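Local structure of acetyl-CoA hydrolase/transferase family protein (Porphyromonas gingivalis, 2NVV) at residues G25-G30 against S306-R311; L255-G260 against V285-V290; A278-T283 against R298-S303; A289-M294 against D322-K327; V347-T352 against G380-N385. The protein probably acts as an acetyl-CoA hydrolase or acetate CoA-transferase, working through a glutamyl coenzyme A thioester intermediate, and binds zinc. All blocks are in the same frame, centred on the assembly; numbering follows the deposited sequence.

How the contacts relate
Contacts 1, 2, 3 and 5 each bring a side chain close to that of Glu284, the predicted carrier of the glutamyl thioester: Phe26 and Val285 at about 4 Å, Thr283 at about 5 Å and Phe382 at about 3 Å. Contacts 1 and 5 approach from different parts of the chain, their centres about 21 Å apart. Contact 2 holds Gly258, Val259 and Gly260 of the predicted CoA site; it meets contact 1 through the paired strands 285-286 and 306-307, and contact 5 through the neighbouring strands 255-257 and 348-352. Contact 3 joins the strands before and after helix 288-295, whose Ile291 and Met294 meet 322-327 in contact 4, centred about 21 Å from the chain centre.

Contact 1: residues G25-G30 against S306-R311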
# COMPACT_ATOMS: atom_id res chain seq x y z
N GLY A 25 -4.90 19.47 -15.27
CA GLY A 25 -4.48 20.07 -14.01
C GLY A 25 -4.40 19.17 -12.79
O GLY A 25 -4.80 18.01 -12.82
N PHE A 26 -3.86 19.72 -11.72
CA PHE A 26 -3.73 19.02 -10.45
C PHE A 26 -3.90 20.14 -9.43
O PHE A 26 -3.05 21.01 -9.32
CB PHE A 26 -2.35 18.40 -10.33
CG PHE A 26 -2.23 17.40 -9.22
CD1 PHE A 26 -2.82 16.15 -9.34
CD2 PHE A 26 -1.51 17.70 -8.08
CE1 PHE A 26 -2.69 15.21 -8.32
CE2 PHE A 26 -1.37 16.78 -7.05
CZ PHE A 26 -1.96 15.53 -7.17
N THR A 27 -5.00 20.09 -8.68
CA THR A 27 -5.39 21.11 -7.73
C THR A 27 -5.88 22.18 -8.70
O THR A 27 -5.67 22.04 -9.90
CB THR A 27 -4.22 21.70 -6.88
OG1 THR A 27 -3.52 22.69 -7.65
CG2 THR A 27 -3.26 20.61 -6.44
N PRO A 28 -6.53 23.25 -8.21
CA PRO A 28 -6.99 24.28 -9.14
C PRO A 28 -5.99 24.56 -10.26
O PRO A 28 -6.38 24.78 -11.41
CB PRO A 28 -7.19 25.49 -8.24
CG PRO A 28 -7.70 24.86 -7.00
CD PRO A 28 -6.77 23.66 -6.82
N ALA A 29 -4.70 24.55 -9.93
CA ALA A 29 -3.64 24.80 -10.90
C ALA A 29 -3.71 23.87 -12.13
O ALA A 29 -3.76 22.64 -11.98
CB ALA A 29 -2.27 24.67 -10.22
N GLY A 30 -3.72 24.46 -13.32
CA GLY A 30 -3.77 23.69 -14.56
C GLY A 30 -5.14 23.23 -15.00
O GLY A 30 -5.27 22.50 -15.98
N SER A 306 2.13 19.60 -9.71
CA SER A 306 1.58 20.93 -9.91
C SER A 306 2.38 21.97 -9.14
O SER A 306 3.02 21.68 -8.14
CB SER A 306 0.14 20.99 -9.43
OG SER A 306 0.09 21.02 -8.01
N LEU A 307 2.32 23.20 -9.63
CA LEU A 307 2.99 24.32 -8.99
C LEU A 307 1.81 25.14 -8.50
O LEU A 307 1.27 25.97 -9.23
CB LEU A 307 3.81 25.12 -10.01
CG LEU A 307 4.60 26.33 -9.49
CD1 LEU A 307 5.65 25.88 -8.51
CD2 LEU A 307 5.24 27.04 -10.66
N SER A 308 1.39 24.87 -7.27
CA SER A 308 0.27 25.56 -6.67
C SER A 308 0.76 26.70 -5.80
O SER A 308 0.83 26.57 -4.58
CB SER A 308 -0.56 24.59 -5.85
OG SER A 308 -1.08 23.56 -6.68
N VAL A 309 1.07 27.83 -6.43
CA VAL A 309 1.58 28.99 -5.71
C VAL A 309 0.69 30.22 -5.84
O VAL A 309 -0.15 30.30 -6.74
CB VAL A 309 2.99 29.35 -6.20
CG1 VAL A 309 3.93 28.18 -5.96
CG2 VAL A 309 2.95 29.73 -7.67
N SER A 310 0.88 31.19 -4.94
CA SER A 310 0.09 32.41 -4.96
C SER A 310 0.44 33.25 -6.18
O SER A 310 1.45 32.99 -6.84
CB SER A 310 0.33 33.20 -3.67
OG SER A 310 1.70 33.46 -3.48
N ARG A 311 -0.39 34.24 -6.49
CA ARG A 311 -0.17 35.11 -7.64
C ARG A 311 1.17 35.83 -7.57
O ARG A 311 1.85 36.00 -8.57
CB ARG A 311 -1.29 36.13 -7.77
CG ARG A 311 -1.11 37.12 -8.93
CD ARG A 311 -2.21 38.16 -8.96
NE ARG A 311 -3.54 37.54 -8.94
CZ ARG A 311 -4.68 38.22 -8.86
NH1 ARG A 311 -5.84 37.59 -8.85
NH2 ARG A 311 -4.65 39.54 -8.79
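Two hydroxyls meet tip to tip where the loop 25-30 comes down on residues 306-308. Ser308 OG lies 2.8 Å from Thr27 OG1, within hydrogen-bonding distance, though which acceptor takes the serine proton is not settled. Ser306 OG is in turn hydrogen-bonded to Ser308 OG at 3.1 Å, with the direction left open. Beside this polar line, Ser306 OG also touches the edge of the Phe26 ring in its plane, 3.7 Å from CD2, and Ser306 CB sits 3.2 Å from Phe26 O. Ala29 CB also touches Leu307 O at 3.9 Å.

Thr27 OG1 is set by its own loop: it occupies the crowded position between backbone N and carbonyl carbon (chi1 81°), donates to Phe26 O in the carbonyl plane, and accepts from Ala29 N at 3.2 Å, which makes an ST turn. A backbone bond from Phe26 N to Ala29 O, 2.9 Å, tightens the same turn. On the other side, Ser306 is held by backbone hydrogen bonds to Glu284 and Ile286, while Val285 touches Phe26, Ser306 and Ser308. The hydroxyls of Ser306, Ser308 and Thr27 thus form a chain of three, of which Thr27 OG1 donates to Phe26 O; such a chain could be cooperative, and it ties the N-terminal part of the protein to the strand pair that borders the predicted catalytic glutamate.

Contact 2: residues L255-G260 against V285-V290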
# COMPACT_ATOMS: atom_id res chain seq x y z
N LEU A 255 12.30 14.62 -0.60
CA LEU A 255 11.18 14.79 0.32
C LEU A 255 9.84 14.96 -0.35
O LEU A 255 9.75 15.35 -1.51
CB LEU A 255 11.39 15.98 1.25
CG LEU A 255 12.54 15.99 2.26
CD1 LEU A 255 12.47 17.31 3.00
CD2 LEU A 255 12.44 14.84 3.24
N GLN A 256 8.79 14.65 0.40
CA GLN A 256 7.43 14.80 -0.06
C GLN A 256 6.63 15.24 1.15
O GLN A 256 6.78 14.67 2.25
CB GLN A 256 6.88 13.49 -0.61
CG GLN A 256 5.43 13.55 -1.06
CD GLN A 256 4.45 13.36 0.08
OE1 GLN A 256 4.61 12.47 0.91
NE2 GLN A 256 3.41 14.18 0.10
N SER A 257 5.82 16.28 0.97
CA SER A 257 5.00 16.78 2.07
C SER A 257 3.65 17.16 1.50
O SER A 257 3.53 17.38 0.28
CB SER A 257 5.65 18.00 2.71
OG SER A 257 5.40 19.18 1.94
N GLY A 258 2.64 17.23 2.36
CA GLY A 258 1.33 17.63 1.89
C GLY A 258 1.26 19.14 1.81
O GLY A 258 2.27 19.83 1.79
N VAL A 259 0.04 19.66 1.75
CA VAL A 259 -0.18 21.09 1.69
C VAL A 259 -0.80 21.51 3.02
O VAL A 259 -1.53 20.73 3.63
CB VAL A 259 -1.13 21.45 0.53
CG1 VAL A 259 -1.50 22.94 0.58
CG2 VAL A 259 -0.45 21.12 -0.79
N GLY A 260 -0.51 22.72 3.48
CA GLY A 260 -1.09 23.15 4.73
C GLY A 260 -0.11 23.87 5.63
O GLY A 260 1.07 24.01 5.29
N VAL A 285 2.44 18.43 -4.86
CA VAL A 285 2.25 19.84 -5.18
C VAL A 285 3.33 20.76 -4.57
O VAL A 285 3.64 20.69 -3.38
CB VAL A 285 0.80 20.34 -4.80
CG1 VAL A 285 -0.03 19.18 -4.27
CG2 VAL A 285 0.86 21.47 -3.80
N ILE A 286 3.89 21.61 -5.42
CA ILE A 286 4.92 22.54 -5.01
C ILE A 286 4.21 23.81 -4.56
O ILE A 286 3.50 24.43 -5.35
CB ILE A 286 5.87 22.82 -6.19
CG1 ILE A 286 6.43 21.49 -6.70
CG2 ILE A 286 6.99 23.73 -5.77
CD1 ILE A 286 7.11 21.57 -8.04
N GLN A 287 4.40 24.19 -3.30
CA GLN A 287 3.76 25.38 -2.76
C GLN A 287 4.72 26.55 -2.58
O GLN A 287 5.92 26.44 -2.86
CB GLN A 287 3.10 25.06 -1.42
CG GLN A 287 4.08 24.66 -0.33
CD GLN A 287 4.28 23.16 -0.22
OE1 GLN A 287 3.63 22.50 0.60
NE2 GLN A 287 5.16 22.62 -1.04
N ASP A 288 4.19 27.68 -2.12
CA ASP A 288 4.99 28.88 -1.89
C ASP A 288 6.18 28.58 -1.00
O ASP A 288 7.30 28.98 -1.30
CB ASP A 288 4.15 29.97 -1.24
CG ASP A 288 3.13 30.56 -2.18
OD1 ASP A 288 2.35 31.43 -1.74
OD2 ASP A 288 3.09 30.17 -3.35
N ALA A 289 5.94 27.86 0.09
CA ALA A 289 7.00 27.52 1.04
C ALA A 289 8.22 26.90 0.38
O ALA A 289 9.35 27.16 0.79
CB ALA A 289 6.46 26.60 2.12
N VAL A 290 8.00 26.07 -0.64
CA VAL A 290 9.10 25.42 -1.36
C VAL A 290 9.85 26.44 -2.19
O VAL A 290 11.08 26.47 -2.20
CB VAL A 290 8.56 24.29 -2.29
CG1 VAL A 290 9.66 23.81 -3.22
CG2 VAL A 290 8.04 23.13 -1.45
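Val259 and Val285 cross at about a right angle, branch tip against branch tip: Val259 CG2 lies 3.3 Å from Val285 CG2 and 4.0 Å from Val285 CG1. Val259 turns this methyl anti to its carbonyl carbon, with CG1 anti to the backbone N (chi1 173°), so that one branch alone does the touching. Next to them Gln287 reaches across end-on. Its CG takes the crowded position between backbone N and carbonyl carbon (chi1 65°) and the chain then bends at chi2, which carries OE1 to 3.2 Å from Gly258 O. As modelled these are two acceptors and do not bond. The proton that Gly258 O does receive comes from Ser257 OG at 3.2 Å, in the carbonyl plane and on a lone pair.

Gly258, Val259 and Gly260 belong to the predicted CoA-binding site, and the two glycines are spaced as in a GxGxxA pattern, consistent with a Rossmann-type turn. Gly260 and Gln287 are N-cap residues, preceding helices 261-272 and 288-295 respectively. Strand 255-257 runs between strands 279-282 and 348-352, bonded to both through backbone atoms; strand 285-286 pairs with 306-307, and Leu267 of helix 261-272 packs against Gln287.

Contact 3: residues A278-T283 against R298-S303; sequences AFNMYT and RIKFAS
A beta-alpha-beta crossover brings these strands together: 279-282 and 299-303 lie side by side and parallel, 6° apart in direction, with helix 288-295 between them in the chain. Phe279 N bonds to Arg298 O at 3.3 Å and Phe279 O accepts from Lys300 N at 2.8 Å, so that Phe279 straddles the residue between. Further along, Met281 N reaches Phe301 O at 3.0 Å and Ser303 N reaches Met281 O at 2.9 Å, so Met281 faces Ala302. The register has slipped by one residue, a beta bulge in which Lys300 turns to helix-like backbone angles.

On the helix-covered face, Phe279 stands in the crowded position (chi1 61°) and presents its ring face to Ile299 CG1, a CH-pi contact with the carbon 4.0 Å from the ring centroid. Met281, modelled as selenomethionine, curls at chi2 and chi3 so that SE lies at the edge of that ring, while its CG touches Ile299 CD1 at 3.9 Å. On the other face, Tyr282 CE1 lies 3.3 Å from Ser303 OG, which bonds to Arg331, while Tyr282 OH bonds to Tyr335 O. Val290 and Leu293 of the connecting helix cover Ile299, a hydrophobic seam typical of parallel alpha/beta folds.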
# COMPACT_ATOMS: atom_id res chain seq x y z
N ALA A 278 21.10 20.96 1.82
CA ALA A 278 20.28 21.45 0.72
C ALA A 278 19.61 20.21 0.15
O ALA A 278 20.27 19.21 -0.12
CB ALA A 278 21.15 22.14 -0.34
N PHE A 279 18.30 20.28 -0.04
CA PHE A 279 17.58 19.12 -0.50
C PHE A 279 16.67 19.33 -1.71
O PHE A 279 16.40 20.45 -2.13
CB PHE A 279 16.78 18.55 0.67
CG PHE A 279 15.75 19.51 1.25
CD1 PHE A 279 14.42 19.48 0.82
CD2 PHE A 279 16.12 20.44 2.23
CE1 PHE A 279 13.48 20.36 1.35
CE2 PHE A 279 15.19 21.32 2.76
CZ PHE A 279 13.86 21.28 2.33
N ASN A 280 16.21 18.22 -2.26
CA ASN A 280 15.32 18.24 -3.41
C ASN A 280 13.96 17.72 -2.99
O ASN A 280 13.84 16.99 -2.01
CB ASN A 280 15.87 17.36 -4.54
CG ASN A 280 17.24 17.79 -5.02
OD1 ASN A 280 18.22 17.05 -4.86
ND2 ASN A 280 17.33 18.98 -5.61
N MSE A 281 12.93 18.11 -3.73
CA MSE A 281 11.58 17.67 -3.46
C MSE A 281 11.14 16.72 -4.56
O MSE A 281 11.52 16.89 -5.73
CB MSE A 281 10.58 18.84 -3.48
CG MSE A 281 10.85 19.96 -2.50
SE MSE A 281 10.60 19.40 -0.70
CE MSE A 281 8.64 19.22 -0.69
N TYR A 282 10.38 15.71 -4.18
CA TYR A 282 9.79 14.79 -5.13
C TYR A 282 8.40 14.64 -4.54
O TYR A 282 8.03 13.58 -4.03
CB TYR A 282 10.51 13.43 -5.17
CG TYR A 282 10.15 12.66 -6.42
CD1 TYR A 282 10.71 12.99 -7.65
CD2 TYR A 282 9.16 11.67 -6.40
CE1 TYR A 282 10.30 12.37 -8.82
CE2 TYR A 282 8.74 11.05 -7.56
CZ TYR A 282 9.31 11.40 -8.77
OH TYR A 282 8.87 10.80 -9.93
N THR A 283 7.65 15.75 -4.57
CA THR A 283 6.29 15.82 -4.02
C THR A 283 5.17 15.73 -5.05
O THR A 283 5.37 15.36 -6.20
CB THR A 283 6.05 17.14 -3.26
OG1 THR A 283 6.69 18.22 -3.95
CG2 THR A 283 6.55 17.07 -1.86
N ARG A 298 18.09 26.82 -0.42
CA ARG A 298 17.77 25.80 0.57
C ARG A 298 17.24 24.53 -0.10
O ARG A 298 17.54 23.42 0.32
CB ARG A 298 16.75 26.38 1.55
CG ARG A 298 16.20 25.40 2.55
CD ARG A 298 17.30 24.56 3.20
NE ARG A 298 18.35 25.34 3.88
CZ ARG A 298 19.29 24.78 4.63
NH1 ARG A 298 19.29 23.47 4.79
NH2 ARG A 298 20.21 25.53 5.22
N ILE A 299 16.43 24.71 -1.13
CA ILE A 299 15.90 23.60 -1.90
C ILE A 299 16.56 23.73 -3.28
O ILE A 299 16.49 24.78 -3.92
CB ILE A 299 14.35 23.66 -2.04
CG1 ILE A 299 13.69 23.21 -0.74
CG2 ILE A 299 13.88 22.76 -3.19
CD1 ILE A 299 12.18 23.16 -0.79
N LYS A 300 17.23 22.67 -3.71
CA LYS A 300 17.94 22.66 -4.97
C LYS A 300 17.09 22.42 -6.21
O LYS A 300 17.39 22.94 -7.28
CB LYS A 300 19.03 21.60 -4.91
CG LYS A 300 20.13 21.94 -3.95
CD LYS A 300 20.74 20.71 -3.32
CE LYS A 300 21.34 19.78 -4.34
NZ LYS A 300 21.93 18.60 -3.65
N PHE A 301 16.02 21.66 -6.05
CA PHE A 301 15.16 21.30 -7.18
C PHE A 301 13.82 20.82 -6.65
O PHE A 301 13.71 20.38 -5.50
CB PHE A 301 15.85 20.18 -7.97
CG PHE A 301 15.05 19.68 -9.13
CD1 PHE A 301 15.08 20.35 -10.35
CD2 PHE A 301 14.24 18.56 -9.00
CE1 PHE A 301 14.31 19.90 -11.42
CE2 PHE A 301 13.46 18.11 -10.07
CZ PHE A 301 13.50 18.79 -11.27
N ALA A 302 12.79 20.90 -7.48
CA ALA A 302 11.49 20.44 -7.06
C ALA A 302 10.75 19.68 -8.16
O ALA A 302 10.50 20.20 -9.23
CB ALA A 302 10.65 21.60 -6.59
N SER A 303 10.42 18.42 -7.87
CA SER A 303 9.66 17.61 -8.79
C SER A 303 8.27 17.54 -8.19
O SER A 303 8.12 17.40 -6.98
CB SER A 303 10.25 16.21 -8.89
OG SER A 303 9.51 15.42 -9.81

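Contact 4: residues A289-M294 against D322-K327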
# COMPACT_ATOMS: atom_id res chain seq x y z
N ALA A 289 5.94 27.86 0.09
CA ALA A 289 7.00 27.52 1.04
C ALA A 289 8.22 26.90 0.38
O ALA A 289 9.35 27.16 0.79
CB ALA A 289 6.46 26.60 2.12
N VAL A 290 8.00 26.07 -0.64
CA VAL A 290 9.10 25.42 -1.36
C VAL A 290 9.85 26.44 -2.19
O VAL A 290 11.08 26.47 -2.20
CB VAL A 290 8.56 24.29 -2.29
CG1 VAL A 290 9.66 23.81 -3.22
CG2 VAL A 290 8.04 23.13 -1.45
N ILE A 291 9.10 27.29 -2.88
CA ILE A 291 9.70 28.33 -3.71
C ILE A 291 10.60 29.24 -2.86
O ILE A 291 11.71 29.59 -3.26
CB ILE A 291 8.60 29.17 -4.37
CG1 ILE A 291 7.67 28.25 -5.16
CG2 ILE A 291 9.21 30.24 -5.25
CD1 ILE A 291 8.36 27.51 -6.28
N ALA A 292 10.11 29.61 -1.68
CA ALA A 292 10.85 30.48 -0.77
C ALA A 292 12.21 29.89 -0.42
O ALA A 292 13.21 30.60 -0.45
CB ALA A 292 10.02 30.72 0.50
N LEU A 293 12.23 28.60 -0.08
CA LEU A 293 13.46 27.90 0.26
C LEU A 293 14.36 27.74 -0.95
O LEU A 293 15.59 27.68 -0.84
CB LEU A 293 13.14 26.52 0.84
CG LEU A 293 12.49 26.57 2.22
CD1 LEU A 293 12.13 25.17 2.69
CD2 LEU A 293 13.46 27.26 3.20
N MSE A 294 13.73 27.69 -2.12
CA MSE A 294 14.44 27.55 -3.39
C MSE A 294 15.25 28.82 -3.68
O MSE A 294 16.40 28.75 -4.10
CB MSE A 294 13.42 27.30 -4.50
CG MSE A 294 14.00 26.66 -5.73
SE MSE A 294 12.59 26.08 -6.90
CE MSE A 294 13.17 27.00 -8.50
N ASP A 322 14.81 32.42 -15.71
CA ASP A 322 16.27 32.29 -15.71
C ASP A 322 16.78 31.48 -14.52
O ASP A 322 17.80 30.78 -14.60
CB ASP A 322 16.92 33.68 -15.66
CG ASP A 322 16.10 34.69 -14.88
OD1 ASP A 322 14.97 35.00 -15.35
OD2 ASP A 322 16.56 35.19 -13.82
N PHE A 323 16.05 31.58 -13.42
CA PHE A 323 16.40 30.90 -12.19
C PHE A 323 15.56 29.65 -11.92
O PHE A 323 16.11 28.61 -11.55
CB PHE A 323 16.24 31.90 -11.03
CG PHE A 323 16.50 31.31 -9.68
CD1 PHE A 323 17.81 31.13 -9.23
CD2 PHE A 323 15.45 30.94 -8.85
CE1 PHE A 323 18.06 30.58 -7.97
CE2 PHE A 323 15.69 30.39 -7.59
CZ PHE A 323 16.99 30.21 -7.15
N PHE A 324 14.25 29.74 -12.13
CA PHE A 324 13.35 28.63 -11.84
C PHE A 324 13.19 27.52 -12.87
O PHE A 324 12.99 26.37 -12.50
CB PHE A 324 11.96 29.17 -11.49
CG PHE A 324 11.95 30.11 -10.32
CD1 PHE A 324 12.18 31.46 -10.50
CD2 PHE A 324 11.74 29.63 -9.03
CE1 PHE A 324 12.20 32.33 -9.42
CE2 PHE A 324 11.76 30.48 -7.94
CZ PHE A 324 11.99 31.84 -8.13
N LYS A 325 13.27 27.87 -14.14
CA LYS A 325 13.08 26.91 -15.23
C LYS A 325 13.77 25.55 -15.07
O LYS A 325 13.15 24.50 -15.28
CB LYS A 325 13.52 27.54 -16.56
CG LYS A 325 12.89 26.89 -17.77
CD LYS A 325 12.76 27.90 -18.91
CE LYS A 325 11.98 27.30 -20.06
NZ LYS A 325 10.75 26.66 -19.54
N ASP A 326 15.04 25.57 -14.68
CA ASP A 326 15.82 24.36 -14.50
C ASP A 326 15.76 23.79 -13.07
O ASP A 326 16.51 22.88 -12.73
CB ASP A 326 17.27 24.64 -14.87
CG ASP A 326 17.79 25.92 -14.22
OD1 ASP A 326 17.30 27.01 -14.59
OD2 ASP A 326 18.68 25.84 -13.34
N LYS A 327 14.87 24.33 -12.24
CA LYS A 327 14.77 23.86 -10.86
C LYS A 327 13.42 23.28 -10.53
O LYS A 327 13.24 22.68 -9.47
CB LYS A 327 15.09 24.99 -9.89
CG LYS A 327 16.50 25.51 -9.98
CD LYS A 327 16.71 26.71 -9.07
CE LYS A 327 18.14 27.24 -9.21
NZ LYS A 327 18.50 27.45 -10.65
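Apolar contacts carry most of the meeting between helix 288-295 and helix 321-324 with the residues just after it. Met294, a selenomethionine in the crystal, extends with CG anti to the backbone N (chi1 -159°) and bends only at chi3, its side chain heading toward Phe324 and Lys327. One turn earlier, Ile291 CG2 touches Phe324 CE2 at 3.7 Å, the two side chains crossing at about a right angle. Ile317 of helix 311-318 touches both Ile291 and Phe324, extending the apolar side.

The Met-aromatic component is oblique: Met294 SE lies 5.5 Å from the Phe324 centroid. Within 322-327 the two aromatic rings also meet, Phe323 CD2 standing 3.5 Å above the centre of the Phe324 ring. The backbone carbonyl Met294 O comes up to the edge of the Phe323 ring, 3.4 Å from CZ.

Polar bonds are confined to the second segment. Lys327 passes its CE over one face of the Phe323 ring and folds at chi4, so that NZ donates to Phe323 O at 2.8 Å and forms a weakly bonded salt bridge with Asp326 OD2 at 3.1 Å. The lysine ammonium is thus paired locally, and the union of the segments rests on van der Waals and aromatic contacts.

Contact 5: residues V347-T352 against G380-N385; sequences VITINT and GDFTRN
Val347, just ahead of strand 348-352, points at helix 379-385 and loses some surface to it, though its side chain stays 4.7 Å away at its nearest. Ile348 then turns elsewhere, toward Leu253 and Leu255. Thr349 makes the central contact, its CA being the nearest to the helix, 6.0 Å from that of Thr383. Its CG2, anti to the carbonyl carbon, presses on Phe382 CB at 3.4 Å and lies 3.8 Å from Phe382 CD1, while OG1 sits in the crowded position (chi1 64°), 3.7 Å from Thr383 CA, with a weak hydrogen bond to Ser386 beyond the segment. Ile350 points off the helix. Asn351 comes back toward it, its ND2 3.9 Å from Thr383 OG1; each of these polar ends has its better partner elsewhere, Asn351 ND2 with Gln256 OE1 and Thr383 OG1 with Ser379 O.

The strand and helix directions differ by 129°, and their axes come within 7.8 Å. Phe382 extends the contact to Glu284, the predicted nucleophile, and to Gln256. On the far side of the helix, Arg384 bonds to Gly380 of the second subunit, reciprocally. Thr383 also packs on Ser389 and Phe391 of strand 389-392, which follows the helix in the chain and pairs in parallel with 348-352. This is a crossover between parallel neighbours whose first half carries extra strands; the helix packs on the sheet face, as in alpha/beta folds.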
# COMPACT_ATOMS: atom_id res chain seq x y z
N VAL A 347 12.35 8.25 -1.21
CA VAL A 347 11.66 9.47 -0.86
C VAL A 347 11.16 9.41 0.57
O VAL A 347 10.51 8.44 0.97
CB VAL A 347 10.45 9.71 -1.78
CG1 VAL A 347 9.78 11.02 -1.44
CG2 VAL A 347 10.89 9.71 -3.22
N ILE A 348 11.46 10.45 1.35
CA ILE A 348 11.00 10.53 2.73
C ILE A 348 9.67 11.26 2.64
O ILE A 348 9.61 12.37 2.12
CB ILE A 348 12.00 11.31 3.62
CG1 ILE A 348 13.28 10.48 3.77
CG2 ILE A 348 11.37 11.61 4.99
CD1 ILE A 348 14.40 11.19 4.44
N THR A 349 8.61 10.63 3.14
CA THR A 349 7.27 11.21 3.06
C THR A 349 6.74 11.72 4.39
O THR A 349 6.87 11.06 5.42
CB THR A 349 6.26 10.19 2.47
OG1 THR A 349 6.13 9.08 3.34
CG2 THR A 349 6.74 9.68 1.12
N ILE A 350 6.11 12.90 4.34
CA ILE A 350 5.54 13.54 5.52
C ILE A 350 4.12 13.98 5.16
O ILE A 350 3.92 14.87 4.34
CB ILE A 350 6.37 14.78 5.92
CG1 ILE A 350 7.86 14.44 5.86
CG2 ILE A 350 6.00 15.22 7.33
CD1 ILE A 350 8.73 15.64 5.65
N ASN A 351 3.14 13.36 5.81
CA ASN A 351 1.74 13.65 5.55
C ASN A 351 0.97 13.90 6.83
O ASN A 351 1.45 13.58 7.91
CB ASN A 351 1.14 12.47 4.79
CG ASN A 351 1.63 12.39 3.36
OD1 ASN A 351 1.11 13.08 2.48
ND2 ASN A 351 2.64 11.57 3.11
N THR A 352 -0.23 14.47 6.69
CA THR A 352 -1.06 14.78 7.85
C THR A 352 -2.05 13.67 8.19
O THR A 352 -2.34 12.78 7.38
CB THR A 352 -1.88 16.05 7.62
OG1 THR A 352 -2.99 15.75 6.78
CG2 THR A 352 -1.04 17.11 6.95
N GLY A 380 -1.26 7.42 0.32
CA GLY A 380 -1.02 5.99 0.27
C GLY A 380 0.15 5.68 -0.66
O GLY A 380 1.04 4.91 -0.30
N ASP A 381 0.15 6.26 -1.87
CA ASP A 381 1.24 6.04 -2.83
C ASP A 381 2.59 6.31 -2.17
O ASP A 381 3.54 5.55 -2.34
CB ASP A 381 1.10 6.97 -4.04
CG ASP A 381 -0.12 6.67 -4.90
OD1 ASP A 381 -0.32 5.51 -5.31
OD2 ASP A 381 -0.90 7.61 -5.17
N PHE A 382 2.67 7.41 -1.43
CA PHE A 382 3.88 7.81 -0.76
C PHE A 382 4.19 7.02 0.52
O PHE A 382 5.17 6.28 0.59
CB PHE A 382 3.81 9.30 -0.46
CG PHE A 382 3.98 10.15 -1.69
CD1 PHE A 382 5.23 10.31 -2.27
CD2 PHE A 382 2.89 10.78 -2.27
CE1 PHE A 382 5.38 11.07 -3.42
CE2 PHE A 382 3.04 11.55 -3.42
CZ PHE A 382 4.29 11.69 -3.99
N THR A 383 3.34 7.18 1.53
CA THR A 383 3.51 6.48 2.81
C THR A 383 3.96 5.03 2.65
O THR A 383 4.96 4.61 3.23
CB THR A 383 2.20 6.47 3.63
OG1 THR A 383 1.80 7.81 3.90
CG2 THR A 383 2.40 5.73 4.92
N ARG A 384 3.19 4.28 1.88
CA ARG A 384 3.46 2.87 1.65
C ARG A 384 4.86 2.56 1.13
O ARG A 384 5.48 1.59 1.57
CB ARG A 384 2.42 2.28 0.70
CG ARG A 384 2.72 0.84 0.27
CD ARG A 384 2.65 -0.12 1.44
NE ARG A 384 1.28 -0.53 1.73
CZ ARG A 384 0.62 -1.48 1.07
NH1 ARG A 384 -0.63 -1.79 1.40
NH2 ARG A 384 1.23 -2.15 0.10
N ASN A 385 5.38 3.38 0.22
CA ASN A 385 6.69 3.12 -0.36
C ASN A 385 7.87 4.01 0.05
O ASN A 385 8.98 3.81 -0.44
CB ASN A 385 6.58 3.12 -1.88
CG ASN A 385 5.48 2.19 -2.38
OD1 ASN A 385 4.40 2.64 -2.77
ND2 ASN A 385 5.75 0.90 -2.35